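Local coordinates for cyanuric acid amidohydrolase (Azorhizobium caulinodans, PDB 4NQ3), which catalyses the hydrolytic opening of the s-triazine ring of cyanuric acid, giving carboxybiuret, which decarboxylates spontaneously to biuret, at the interface of chains A and B. Coordinates in Å, arbitrary orientation; residue numbers count along the deposited sequence, not the author numbering. Chains: chain A/B, Cyanuric acid amidohydrolase.

The interface of chains A and B. Residues chain A 11-12, 42, 82, 87-88; chain B 298, 300.
B:Arg298 reaches from the short strand 297-298 into a pocket of chain A loops and meets A:Glu42 and the backbone carbonyl of A:Thr11 with different edges of its guanidinium group. Along the NE side, NE and NH2 both point at A:Thr11 O, NE lying in the carbonyl plane on a lone pair at 3.1 Å while NH2 approaches from above that plane. This paired grip on one oxygen fixes the rotation of the guanidinium. Its other edge faces A:Glu42: NH1 forms a salt bridge with carboxylate OE1 at 2.8 Å, and NH2 lies 3.0 Å from OE2. The two charged groups do not meet as parallel forks; their planes stand 75° apart, and OE1 is approached from above the carboxylate plane. A bend at chi3 (140°) of the arginine helps bring its flat end between A:Pro88, whose CG rests over one face near the rim, and the carbonyl O of A:Ala12 over the other. The compact, apolar proline ring suits this place because its CG can lie against a guanidinium face near the rim without competing for the N-H groups. A leucine in place of B:Arg298 would probably leave the carboxylate of A:Glu42 without its cationic mate and A:Thr11 O without both donors.

At the base of the arginine, A:Ser87 OG, swung anti to its own nitrogen (chi1 176°), donates to B:Arg298 O at 2.9 Å, a small hydroxyl pinning the partner's backbone. B:Thr300 uses both branches: methyl CG2 packs 3.7 Å from A:Pro88 CG, while OG1 makes a weak bond to A:Thr82 O and shares a water with it. That water also meets B:Thr300 N, tying the loops together.

Repeated by two-fold symmetry, this polar patch helps join two subunits of the homotetramer, its centre about 15 Å from the nucleophile A:Ser226.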
loop_
_atom_site.group_PDB
_atom_site.type_symbol
_atom_site.label_atom_id
_atom_site.label_comp_id
_atom_site.label_asym_id
_atom_site.label_seq_id
_atom_site.Cartn_x
_atom_site.Cartn_y
_atom_site.Cartn_z
ATOM N N THR A 11 -4.342 18.096 -16.254
ATOM C CA THR A 11 -4.402 18.643 -14.893
ATOM C C THR A 11 -3.137 18.237 -14.128
ATOM O O THR A 11 -2.676 17.091 -14.232
ATOM C CB THR A 11 -5.620 18.126 -14.115
ATOM O OG1 THR A 11 -5.455 16.715 -13.919
ATOM C CG2 THR A 11 -6.932 18.360 -14.882
ATOM N N ALA A 12 -2.594 19.139 -13.327
ATOM C CA ALA A 12 -1.368 18.825 -12.607
ATOM C C ALA A 12 -1.659 18.330 -11.207
ATOM O O ALA A 12 -0.755 17.921 -10.489
ATOM C CB ALA A 12 -0.472 20.042 -12.549
ATOM N N GLU A 42 -5.759 11.558 -9.332
ATOM C CA GLU A 42 -4.600 10.811 -8.797
ATOM C C GLU A 42 -4.818 9.976 -7.544
ATOM O O GLU A 42 -3.850 9.438 -7.014
ATOM C CB GLU A 42 -3.463 11.778 -8.456
ATOM C CG GLU A 42 -2.824 12.427 -9.634
ATOM C CD GLU A 42 -2.485 13.888 -9.383
ATOM O OE1 GLU A 42 -1.277 14.205 -9.131
ATOM O OE2 GLU A 42 -3.438 14.712 -9.466
ATOM N N THR A 82 -5.048 6.397 -11.118
ATOM C CA THR A 82 -4.280 6.559 -12.343
ATOM C C THR A 82 -2.949 5.818 -12.202
ATOM O O THR A 82 -1.879 6.426 -12.152
ATOM C CB THR A 82 -4.033 8.047 -12.670
ATOM O OG1 THR A 82 -3.132 8.614 -11.715
ATOM C CG2 THR A 82 -5.337 8.836 -12.641
ATOM N N SER A 87 -2.406 8.919 -17.393
ATOM C CA SER A 87 -2.209 10.356 -17.190
ATOM C C SER A 87 -3.477 11.111 -16.743
ATOM O O SER A 87 -4.482 11.143 -17.453
ATOM C CB SER A 87 -1.672 10.954 -18.489
ATOM O OG SER A 87 -1.532 12.349 -18.408
ATOM N N PRO A 88 -3.420 11.749 -15.568
ATOM C CA PRO A 88 -4.575 12.483 -15.037
ATOM C C PRO A 88 -5.080 13.590 -15.952
ATOM O O PRO A 88 -4.295 14.434 -16.406
ATOM C CB PRO A 88 -4.040 13.067 -13.728
ATOM C CG PRO A 88 -2.926 12.158 -13.352
ATOM C CD PRO A 88 -2.295 11.739 -14.626
ATOM N N ARG B 298 1.979 13.781 -18.442
ATOM C CA ARG B 298 2.508 13.522 -17.112
ATOM C C ARG B 298 2.002 12.178 -16.587
ATOM O O ARG B 298 0.884 11.764 -16.905
ATOM C CB ARG B 298 2.143 14.653 -16.165
ATOM C CG ARG B 298 1.253 14.261 -15.023
ATOM C CD ARG B 298 1.208 15.377 -13.974
ATOM N NE ARG B 298 -0.147 15.499 -13.469
ATOM C CZ ARG B 298 -0.560 15.035 -12.293
ATOM N NH1 ARG B 298 0.298 14.445 -11.463
ATOM N NH2 ARG B 298 -1.839 15.181 -11.944
ATOM N N THR B 300 2.199 9.512 -12.835
ATOM C CA THR B 300 2.230 9.768 -11.396
ATOM C C THR B 300 3.118 8.842 -10.580
ATOM O O THR B 300 3.085 8.909 -9.353
ATOM C CB THR B 300 0.817 9.697 -10.795
ATOM O OG1 THR B 300 0.352 8.349 -10.816
ATOM C CG2 THR B 300 -0.125 10.556 -11.599
HETATM O O HOH W 1 0.348 7.868 -13.692
#